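Local coordinates for xylanase and alpha-amylase inhibitor protein (Scadoxus multiflorus, PDB 3MU7) that probably inhibits both xylanase and alpha-amylase, using a TIM-barrel scaffold of the glycosyl hydrolase family 18 type, at residues I60-C63 and Q64-V68. Sequence-based numbering, arbitrary orientation. Where two conformers were deposited one is given.
Sequences IKHC and QSKNV
Cys-63 and Val-68 meet where helix 56-65 ends in a Schellman motif, a worked example of how a TIM-barrel helix is turned into its following strand, here 69-76. Val-68 N bonds to Cys-63 O at 3.0 Å, Asn-67 N to Gln-64 O at 2.9 Å, and Asn-67, with positive phi (58°), is the C-prime residue. Cys-63 O is gripped twice, because Lys-66 N also reaches it, from the opposite face of the carbonyl plane. The tight side is buried: CB of Val-68 sits 4.3 Å from CB of Cys-63, whose SG forms a disulfide with Cys-22 of helix 18-23, while Ile-60 packs against Leu-18. Gln-64 runs beside Ile-60, its extended chain laying the amide along a methyl: Ile-60 CG2 lies 3.8 Å from Gln-64 OE1, and Gln-64 NE2 hydrogen-bonds to Val-117 O and Asp-119 OD2. Replacing Gln-64 by an alanine would probably leave both acceptors without this donor and uncover one flank of the Ile-60 methyl. The solvent side is looser. Chi1 of Lys-66 (-60°) puts CG over one face of the His-62 ring in a CH-pi contact, 4.2 Å from the centroid and offset toward the rim, and bends beyond it carry NZ to a salt bridge with Asp-23 OD1, to which His-62 NE2 hydrogen-bonds. Ser-65, with chi1 at 80°, folds its hydroxyl back along the helix, and OG donates to His-62 O at 2.7 Å.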
ATOM      1  N   ILE A  60       6.407  -3.990  14.641  1.00  7.46           N
ATOM      2  CA  ILE A  60       5.333  -3.050  14.336  1.00  7.33           C
ATOM      3  C   ILE A  60       5.319  -1.941  15.393  1.00  7.31           C
ATOM      4  O   ILE A  60       5.277  -0.750  15.068  1.00  7.21           O
ATOM      5  CB  ILE A  60       3.961  -3.767  14.306  1.00  7.54           C
ATOM      6  CG1 ILE A  60       3.862  -4.701  13.098  1.00  8.12           C
ATOM      7  CG2 ILE A  60       2.828  -2.757  14.270  1.00  7.93           C
ATOM      8  CD1 ILE A  60       2.831  -5.809  13.264  1.00  8.59           C
ATOM      9  N   LYS A  61       5.369  -2.338  16.664  1.00  7.39           N
ATOM     10  CA  LYS A  61       5.355  -1.370  17.757  1.00  7.80           C
ATOM     11  C   LYS A  61       6.567  -0.449  17.697  1.00  7.44           C
ATOM     12  O   LYS A  61       6.455   0.749  17.938  1.00  7.86           O
ATOM     13  CB  LYS A  61       5.276  -2.073  19.114  1.00  8.10           C
ATOM     14  CG  LYS A  61       3.960  -2.778  19.359  1.00  8.88           C
ATOM     15  CD  LYS A  61       4.028  -3.576  20.655  1.00 11.12           C
ATOM     16  CE  LYS A  61       2.760  -4.359  20.902  1.00 13.13           C
ATOM     17  NZ  LYS A  61       2.852  -5.132  22.177  1.00 14.62           N
ATOM     18  N   HIS A  62       7.725  -1.004  17.362  1.00  7.24           N
ATOM     19  CA  HIS A  62       8.913  -0.178  17.216  1.00  7.55           C
ATOM     20  C   HIS A  62       8.723   0.864  16.103  1.00  7.13           C
ATOM     21  O   HIS A  62       9.013   2.047  16.284  1.00  7.61           O
ATOM     22  CB  HIS A  62      10.157  -1.014  16.938  1.00  7.65           C
ATOM     23  CG  HIS A  62      11.367  -0.173  16.698  1.00  7.81           C
ATOM     24  ND1 HIS A  62      11.976   0.539  17.706  1.00  8.44           N
ATOM     25  CD2 HIS A  62      12.053   0.116  15.568  1.00  8.39           C
ATOM     26  CE1 HIS A  62      13.000   1.213  17.215  1.00  9.43           C
ATOM     27  NE2 HIS A  62      13.064   0.979  15.917  1.00  9.42           N
ATOM     28  N   CYS A  63       8.228   0.417  14.950  1.00  7.02           N
ATOM     29  CA  CYS A  63       7.903   1.312  13.840  1.00  7.29           C
ATOM     30  C   CYS A  63       6.991   2.444  14.296  1.00  6.92           C
ATOM     31  O   CYS A  63       7.259   3.617  14.016  1.00  7.02           O
ATOM     32  CB  CYS A  63       7.229   0.531  12.722  1.00  7.59           C
ATOM     33  SG  CYS A  63       8.366  -0.533  11.805  1.00  7.36           S
ATOM     34  N   GLN A  64       5.917   2.092  15.000  1.00  7.35           N
ATOM     35  CA  GLN A  64       4.944   3.077  15.442  1.00  8.23           C
ATOM     36  C   GLN A  64       5.548   4.054  16.444  1.00  8.64           C
ATOM     37  O   GLN A  64       5.223   5.242  16.430  1.00  9.03           O
ATOM     38  CB  GLN A  64       3.716   2.382  16.014  1.00  8.36           C
ATOM     39  CG  GLN A  64       2.932   1.642  14.938  1.00  8.33           C
ATOM     40  CD  GLN A  64       1.876   0.718  15.491  1.00  8.63           C
ATOM     41  OE1 GLN A  64       2.037   0.143  16.565  1.00  9.22           O
ATOM     42  NE2 GLN A  64       0.793   0.551  14.745  1.00  8.82           N
ATOM     43  N   SER A  65       6.447   3.563  17.294  1.00  8.89           N
ATOM     44  CA  SER A  65       7.149   4.424  18.250  1.00 10.02           C
ATOM     45  C   SER A  65       8.047   5.441  17.543  1.00 10.60           C
ATOM     46  O   SER A  65       8.390   6.480  18.114  1.00 11.31           O
ATOM     47  CB  SER A  65       7.953   3.586  19.249  1.00 10.15           C
ATOM     48  OG  SER A  65       9.187   3.147  18.706  1.00 11.27           O
ATOM     49  N   LYS A  66       8.414   5.141  16.299  1.00 11.13           N
ATOM     50  CA  LYS A  66       9.216   6.043  15.465  1.00 12.22           C
ATOM     51  C   LYS A  66       8.330   6.875  14.535  1.00 12.04           C
ATOM     52  O   LYS A  66       8.829   7.475  13.573  1.00 12.36           O
ATOM     53  CB  LYS A  66      10.240   5.252  14.637  1.00 12.53           C
ATOM     54  CG  LYS A  66      11.255   4.438  15.443  1.00 15.86           C
ATOM     55  CD  LYS A  66      12.234   5.318  16.207  1.00 19.25           C
ATOM     56  CE  LYS A  66      13.323   5.891  15.308  1.00 21.81           C
ATOM     57  NZ  LYS A  66      14.334   4.871  14.910  1.00 23.96           N
ATOM     58  N   ASN A  67       7.029   6.897  14.830  1.00 11.70           N
ATOM     59  CA  ASN A  67       6.063   7.689  14.053  0.50 12.08           C
ATOM     60  C   ASN A  67       6.091   7.280  12.581  1.00 11.82           C
ATOM     61  O   ASN A  67       5.499   7.945  11.730  1.00 12.62           O
ATOM     62  CB  ASN A  67       6.343   9.194  14.169  0.50 12.83           C
ATOM     63  CG  ASN A  67       5.155  10.032  13.751  0.50 13.95           C
ATOM     64  OD1 ASN A  67       4.011   9.687  14.028  0.50 16.67           O
ATOM     65  ND2 ASN A  67       5.418  11.135  13.060  0.50 16.23           N
ATOM     66  N   VAL A  68       6.217   5.941  12.341  1.00 10.36           N
ATOM     67  CA  VAL A  68       5.888   5.283  11.080  1.00 10.14           C
ATOM     68  C   VAL A  68       4.544   4.565  11.180  1.00 10.04           C
ATOM     69  O   VAL A  68       4.319   3.764  12.098  1.00 11.00           O
ATOM     70  CB  VAL A  68       7.011   4.296  10.679  1.00 10.23           C
ATOM     71  CG1 VAL A  68       6.732   3.714   9.300  1.00 11.14           C
ATOM     72  CG2 VAL A  68       8.365   4.979  10.696  1.00 10.84           C
TER